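Local coordinates for protein lysozyme, putative (Bacillus anthracis, PDB 2WAG) that probably hydrolyses peptidoglycan as a family 25 lysozyme, cutting the bacterial cell-wall glycan with retention of anomeric configuration, at residues Gly18-Ser23 against Tyr200-Val205; Trp164-Leu169 against Phe182-Asn187. All coordinates share one frame; numbering follows the deposited sequence.

Both contacts belong to one curled sheet, and their centres lie about 10 Å apart. Strand 202-206 joins them. It pairs with strand 17-21 in contact 1 and also with strand 182-186, which is half of contact 2. The shared seam has a backbone hydrogen bond, V205 N to W183 O, at 2.8 Å. Inside the barrel Q184 NE2 donates to D20 OD1, also at 2.8 Å, and W164 NE1 donates to N204 OD1. Q184 therefore ties contact 2 to the acidic pair of contact 1. In family 25 lysozymes the substrate cleft lies at the C-terminal end of the parallel strands, so this polar cluster is probably close to it.

Contact 1: residues Gly18-Ser23 against Tyr200-Val205; sequences GVDVAS and YIDLNV. With SO4 (sulfate ion), chain C.
D20 and N204 form the tightly packed part of this contact. N204 ND2 donates to D20 OD1 at 2.9 Å, with an N-H...O angle of 165°. The acceptor is almost in the amide plane and uses its anti lone pair. The two side chains cross at about a right angle. D20 CG sits between its backbone N and carbonyl carbon (chi1 65°), which sets it 3.4 Å from D202 CB. The two acidic side chains cross obliquely, and D20 OD2 is 2.6 Å from D202 OD2. D20 OD1 also accepts from Q184, so two amides grip one oxygen. Strands 18-21 and 202-205 are antiparallel neighbours that close the TIM-barrel-like fold, where the first strand meets the last. G18 and N204 are a hydrogen-bonded pair; N204 N reaches G18 O at 2.8 Å. On the other face V19 CG1 meets L203 CD2 at 3.7 Å, and W30 of helix 30-34 covers V19. Toward I201 the strands splay apart. A water bridges the strands there, donating to D20 O at 2.7 Å and accepting from D202 N at 2.9 Å. Further out, partly exposed Y200 turns its hydroxyl to a sulfate ion, 2.6 Å from OH to O3.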
loop_
_atom_site.group_PDB
_atom_site.type_symbol
_atom_site.label_atom_id
_atom_site.label_comp_id
_atom_site.label_asym_id
_atom_site.label_seq_id
_atom_site.Cartn_x
_atom_site.Cartn_y
_atom_site.Cartn_z
ATOM N N GLY A 18 -13.934 0.312 11.485
ATOM C CA GLY A 18 -14.300 1.469 10.673
ATOM C C GLY A 18 -13.335 1.702 9.545
ATOM O O GLY A 18 -12.324 1.028 9.438
ATOM N N VAL A 19 -13.649 2.664 8.719
ATOM C CA VAL A 19 -12.849 2.927 7.539
ATOM C C VAL A 19 -12.193 4.294 7.569
ATOM O O VAL A 19 -12.565 5.112 8.325
ATOM C CB VAL A 19 -13.748 2.885 6.245
ATOM C CG1 VAL A 19 -14.525 1.565 6.148
ATOM C CG2 VAL A 19 -14.725 4.101 6.186
ATOM N N ASP A 20 -11.189 4.458 6.706
ATOM C CA ASP A 20 -10.709 5.802 6.384
ATOM C C ASP A 20 -10.604 5.860 4.877
ATOM O O ASP A 20 -10.248 4.859 4.259
ATOM C CB ASP A 20 -9.397 6.183 7.100
ATOM C CG ASP A 20 -8.239 5.352 6.680
ATOM O OD1 ASP A 20 -8.001 4.357 7.358
ATOM O OD2 ASP A 20 -7.574 5.696 5.691
ATOM N N VAL A 21 -10.978 6.997 4.304
ATOM C CA VAL A 21 -11.033 7.143 2.860
ATOM C C VAL A 21 -10.552 8.510 2.415
ATOM O O VAL A 21 -10.576 9.481 3.191
ATOM C CB VAL A 21 -12.479 6.939 2.300
ATOM C CG1 VAL A 21 -13.027 5.569 2.681
ATOM C CG2 VAL A 21 -13.405 8.064 2.748
ATOM N N ALA A 22 -10.149 8.573 1.149
ATOM C CA ALA A 22 -9.837 9.815 0.452
ATOM C C ALA A 22 -10.471 9.712 -0.924
ATOM O O ALA A 22 -11.180 8.730 -1.230
ATOM C CB ALA A 22 -8.324 10.012 0.353
ATOM N N SER A 23 -10.224 10.703 -1.776
ATOM C CA SER A 23 -10.865 10.683 -3.086
ATOM C C SER A 23 -10.496 9.445 -3.900
ATOM O O SER A 23 -11.275 9.026 -4.749
ATOM C CB SER A 23 -10.522 11.948 -3.876
ATOM O OG SER A 23 -9.127 12.018 -4.113
ATOM N N TYR A 200 -9.547 -1.332 -2.586
ATOM C CA TYR A 200 -8.461 -0.615 -1.872
ATOM C C TYR A 200 -9.100 0.428 -1.004
ATOM O O TYR A 200 -9.429 1.517 -1.490
ATOM C CB TYR A 200 -7.410 -0.013 -2.823
ATOM C CG TYR A 200 -6.545 -1.098 -3.424
ATOM C CD1 TYR A 200 -5.453 -1.611 -2.733
ATOM C CD2 TYR A 200 -6.825 -1.613 -4.681
ATOM C CE1 TYR A 200 -4.668 -2.639 -3.291
ATOM C CE2 TYR A 200 -6.049 -2.614 -5.231
ATOM C CZ TYR A 200 -4.978 -3.119 -4.550
ATOM O OH TYR A 200 -4.218 -4.124 -5.119
ATOM N N ILE A 201 -9.424 0.010 0.217
ATOM C CA ILE A 201 -9.953 0.872 1.242
ATOM C C ILE A 201 -9.368 0.414 2.570
ATOM O O ILE A 201 -9.289 -0.782 2.872
ATOM C CB ILE A 201 -11.469 0.787 1.287
ATOM C CG1 ILE A 201 -12.040 1.834 2.254
ATOM C CG2 ILE A 201 -11.899 -0.657 1.587
ATOM C CD1 ILE A 201 -13.524 1.980 2.116
ATOM N N ASP A 202 -8.905 1.378 3.346
ATOM C CA ASP A 202 -8.290 1.120 4.633
ATOM C C ASP A 202 -9.315 0.748 5.705
ATOM O O ASP A 202 -10.326 1.444 5.864
ATOM C CB ASP A 202 -7.632 2.411 5.137
ATOM C CG ASP A 202 -6.426 2.849 4.307
ATOM O OD1 ASP A 202 -5.790 2.013 3.623
ATOM O OD2 ASP A 202 -6.095 4.064 4.374
ATOM N N LEU A 203 -9.005 -0.302 6.438
ATOM C CA LEU A 203 -9.834 -0.708 7.578
ATOM C C LEU A 203 -9.090 -0.627 8.875
ATOM O O LEU A 203 -7.925 -0.833 8.953
ATOM C CB LEU A 203 -10.449 -2.114 7.409
ATOM C CG LEU A 203 -11.208 -2.375 6.083
ATOM C CD1 LEU A 203 -11.744 -3.813 6.133
ATOM C CD2 LEU A 203 -12.297 -1.420 5.856
ATOM N N ASN A 204 -9.873 -0.309 9.895
ATOM C CA ASN A 204 -9.331 0.045 11.178
ATOM C C ASN A 204 -10.135 -0.505 12.339
ATOM O O ASN A 204 -11.237 -0.752 12.174
ATOM C CB ASN A 204 -9.366 1.587 11.339
ATOM C CG ASN A 204 -8.650 2.344 10.222
ATOM O OD1 ASN A 204 -7.532 2.530 10.247
ATOM N ND2 ASN A 204 -9.393 2.720 9.254
ATOM N N VAL A 205 -9.531 -0.669 13.504
ATOM C CA VAL A 205 -10.335 -0.897 14.712
ATOM C C VAL A 205 -10.018 0.146 15.789
ATOM O O VAL A 205 -8.907 0.677 15.859
ATOM C CB VAL A 205 -10.159 -2.317 15.330
ATOM C CG1 VAL A 205 -10.795 -3.345 14.420
ATOM C CG2 VAL A 205 -8.687 -2.638 15.628
HETATM S S SO4 C . -1.923 -5.215 -2.179
HETATM O O1 SO4 C . -1.149 -6.396 -1.828
HETATM O O2 SO4 C . -3.106 -5.071 -1.301
HETATM O O3 SO4 C . -2.580 -5.250 -3.482
HETATM O O4 SO4 C . -1.305 -3.957 -1.708
HETATM O O HOH W 1 -8.807 4.004 2.151
#

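Contact 2: residues Trp164-Leu169 against Phe182-Asn187; sequences WIRSVL and FWQYTN. With SO4 (sulfate ion), chain F; SO4 (sulfate ion), chain D; SO4 (sulfate ion), chain C.
I165 O accepts a hydrogen bond from Q184 N at 2.9 Å. W183 CA lies 3.4 Å from the same oxygen, in a weaker CA-H...O contact. This is a parallel pairing of neighbouring strands in the TIM-barrel-like fold, with W164, I165 and R166 opposite F182, W183 and Q184. I165 N donates to F182 O, and S167 N to Q184 O. Past the strand end a side chain takes over the pairing. W183 CG lies anti to its backbone N (chi1 163°). The indole meets S167 at its edge: NE1 donates to S167 O at 2.9 Å along a nearly straight bond (176°), with the oxygen in the ring plane. The edge of the same ring lies beside I165 O.

On the opposite face of the sheet, W164 packs against F182. F182 CB stands over the five-membered ring, 3.4 Å from CD1 of W164, in a CH-pi contact. The phenyl turns its edge toward that face, with the planes at 54°. W164 NE1 lies 3.7 Å from Q184 CB, and its proton goes to N204. Q184 crosses W164 obliquely, its extended chain ending in an amide nearly perpendicular to the indole. Its OE1 accepts from Y144 and its NE2 donates to D20, so both ends of this buried amide are satisfied. Strand 182-186 has a classic beta bulge, where Y185 and T186 both face L203. Beside it V168 CG1 lies 3.8 Å from T186 N. The chain F sulfate takes R166 NE and NH2 as donors, and V168 N donates to its O3 at 2.9 Å.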
loop_
_atom_site.group_PDB
_atom_site.type_symbol
_atom_site.label_atom_id
_atom_site.label_comp_id
_atom_site.label_asym_id
_atom_site.label_seq_id
_atom_site.Cartn_x
_atom_site.Cartn_y
_atom_site.Cartn_z
ATOM N N TRP A 164 -3.187 6.725 16.464
ATOM C CA TRP A 164 -3.775 5.816 15.498
ATOM C C TRP A 164 -2.592 5.247 14.706
ATOM O O TRP A 164 -1.916 5.987 13.983
ATOM C CB TRP A 164 -4.767 6.591 14.627
ATOM C CG TRP A 164 -5.410 5.858 13.480
ATOM C CD1 TRP A 164 -5.323 4.524 13.148
ATOM C CD2 TRP A 164 -6.242 6.470 12.501
ATOM N NE1 TRP A 164 -6.064 4.286 11.999
ATOM C CE2 TRP A 164 -6.622 5.470 11.575
ATOM C CE3 TRP A 164 -6.661 7.794 12.286
ATOM C CZ2 TRP A 164 -7.420 5.752 10.457
ATOM C CZ3 TRP A 164 -7.448 8.078 11.202
ATOM C CH2 TRP A 164 -7.813 7.068 10.280
ATOM N N ILE A 165 -2.288 3.959 14.881
ATOM C CA ILE A 165 -1.075 3.369 14.297
ATOM C C ILE A 165 -1.401 2.475 13.101
ATOM O O ILE A 165 -2.354 1.682 13.144
ATOM C CB ILE A 165 -0.283 2.570 15.380
ATOM C CG1 ILE A 165 1.076 2.098 14.849
ATOM C CG2 ILE A 165 -1.100 1.397 15.947
ATOM C CD1 ILE A 165 2.074 3.223 14.516
ATOM N N ARG A 166 -0.613 2.597 12.037
ATOM C CA ARG A 166 -0.717 1.642 10.937
ATOM C C ARG A 166 0.100 0.399 11.266
ATOM O O ARG A 166 1.289 0.488 11.578
ATOM C CB ARG A 166 -0.209 2.251 9.625
ATOM C CG ARG A 166 -0.514 1.359 8.421
ATOM C CD ARG A 166 0.104 1.854 7.114
ATOM N NE ARG A 166 1.504 1.446 7.022
ATOM C CZ ARG A 166 2.357 1.866 6.087
ATOM N NH1 ARG A 166 1.975 2.730 5.147
ATOM N NH2 ARG A 166 3.604 1.415 6.098
ATOM N N SER A 167 -0.546 -0.759 11.173
ATOM C CA SER A 167 0.158 -2.029 11.322
ATOM C C SER A 167 -0.531 -3.095 10.471
ATOM O O SER A 167 -1.424 -3.804 10.959
ATOM C CB SER A 167 0.206 -2.434 12.791
ATOM O OG SER A 167 1.027 -3.574 12.989
ATOM N N VAL A 168 -0.169 -3.149 9.191
ATOM C CA VAL A 168 -0.896 -3.997 8.231
ATOM C C VAL A 168 -0.291 -5.378 8.032
ATOM O O VAL A 168 -0.878 -6.190 7.312
ATOM C CB VAL A 168 -1.113 -3.295 6.861
ATOM C CG1 VAL A 168 -1.820 -1.959 7.042
ATOM C CG2 VAL A 168 0.180 -3.107 6.092
ATOM N N LEU A 169 0.833 -5.657 8.693
ATOM C CA LEU A 169 1.478 -6.978 8.566
ATOM C C LEU A 169 1.637 -7.704 9.891
ATOM O O LEU A 169 1.971 -8.890 9.913
ATOM C CB LEU A 169 2.868 -6.822 7.918
ATOM C CG LEU A 169 2.895 -6.350 6.467
ATOM C CD1 LEU A 169 4.356 -6.134 5.971
ATOM C CD2 LEU A 169 2.159 -7.321 5.604
ATOM N N PHE A 182 -6.496 3.757 17.945
ATOM C CA PHE A 182 -6.966 3.117 16.718
ATOM C C PHE A 182 -5.814 2.376 16.071
ATOM O O PHE A 182 -4.639 2.751 16.224
ATOM C CB PHE A 182 -7.518 4.143 15.713
ATOM C CG PHE A 182 -8.757 4.871 16.187
ATOM C CD1 PHE A 182 -10.039 4.404 15.872
ATOM C CD2 PHE A 182 -8.641 6.059 16.918
ATOM C CE1 PHE A 182 -11.176 5.105 16.274
ATOM C CE2 PHE A 182 -9.768 6.741 17.358
ATOM C CZ PHE A 182 -11.038 6.279 17.036
ATOM N N TRP A 183 -6.168 1.331 15.323
ATOM C CA TRP A 183 -5.185 0.495 14.612
ATOM C C TRP A 183 -5.679 0.282 13.182
ATOM O O TRP A 183 -6.766 -0.257 12.980
ATOM C CB TRP A 183 -5.067 -0.854 15.350
ATOM C CG TRP A 183 -4.422 -1.986 14.597
ATOM C CD1 TRP A 183 -3.478 -1.909 13.608
ATOM C CD2 TRP A 183 -4.669 -3.385 14.813
ATOM N NE1 TRP A 183 -3.156 -3.182 13.161
ATOM C CE2 TRP A 183 -3.862 -4.100 13.900
ATOM C CE3 TRP A 183 -5.480 -4.101 15.712
ATOM C CZ2 TRP A 183 -3.855 -5.498 13.844
ATOM C CZ3 TRP A 183 -5.468 -5.499 15.657
ATOM C CH2 TRP A 183 -4.660 -6.173 14.724
ATOM N N GLN A 184 -4.897 0.741 12.204
ATOM C CA GLN A 184 -5.182 0.461 10.788
ATOM C C GLN A 184 -4.555 -0.876 10.449
ATOM O O GLN A 184 -3.316 -1.026 10.467
ATOM C CB GLN A 184 -4.602 1.552 9.894
ATOM C CG GLN A 184 -4.952 1.407 8.432
ATOM C CD GLN A 184 -4.458 2.598 7.702
ATOM O OE1 GLN A 184 -3.309 2.636 7.313
ATOM N NE2 GLN A 184 -5.286 3.617 7.597
ATOM N N TYR A 185 -5.403 -1.864 10.154
ATOM C CA TYR A 185 -4.916 -3.238 9.996
ATOM C C TYR A 185 -4.836 -3.733 8.555
ATOM O O TYR A 185 -4.211 -4.772 8.293
ATOM C CB TYR A 185 -5.717 -4.203 10.870
ATOM C CG TYR A 185 -7.169 -4.357 10.505
ATOM C CD1 TYR A 185 -7.572 -5.330 9.582
ATOM C CD2 TYR A 185 -8.136 -3.541 11.062
ATOM C CE1 TYR A 185 -8.901 -5.497 9.251
ATOM C CE2 TYR A 185 -9.471 -3.693 10.749
ATOM C CZ TYR A 185 -9.856 -4.666 9.844
ATOM O OH TYR A 185 -11.208 -4.798 9.566
ATOM N N THR A 186 -5.421 -3.012 7.605
ATOM C CA THR A 186 -5.290 -3.412 6.204
ATOM C C THR A 186 -5.528 -2.225 5.300
ATOM O O THR A 186 -6.237 -1.283 5.681
ATOM C CB THR A 186 -6.273 -4.552 5.829
ATOM O OG1 THR A 186 -6.008 -4.972 4.476
ATOM C CG2 THR A 186 -7.720 -4.114 5.937
ATOM N N ASN A 187 -4.892 -2.267 4.130
ATOM C CA ASN A 187 -5.096 -1.305 3.041
ATOM C C ASN A 187 -6.077 -1.811 2.004
ATOM O O ASN A 187 -6.498 -1.065 1.120
ATOM C CB ASN A 187 -3.782 -1.026 2.304
ATOM C CG ASN A 187 -3.213 -2.262 1.650
ATOM O OD1 ASN A 187 -3.001 -3.284 2.322
ATOM N ND2 ASN A 187 -2.949 -2.187 0.330
HETATM S S SO4 F . 3.186 -1.863 8.220
HETATM O O1 SO4 F . 4.091 -0.705 8.062
HETATM O O2 SO4 F . 3.679 -2.404 9.457
HETATM O O3 SO4 F . 1.876 -1.348 8.307
HETATM O O4 SO4 F . 3.557 -2.631 7.068
HETATM S S SO4 D . -11.604 -8.338 9.086
HETATM O O1 SO4 D . -10.524 -8.483 10.072
HETATM O O2 SO4 D . -12.883 -8.268 9.832
HETATM O O3 SO4 D . -11.675 -9.552 8.251
HETATM O O4 SO4 D . -11.636 -7.122 8.245
HETATM S S SO4 C . -1.923 -5.215 -2.179
HETATM O O1 SO4 C . -1.149 -6.396 -1.828
HETATM O O2 SO4 C . -3.106 -5.071 -1.301
HETATM O O3 SO4 C . -2.580 -5.250 -3.482
HETATM O O4 SO4 C . -1.305 -3.957 -1.708
#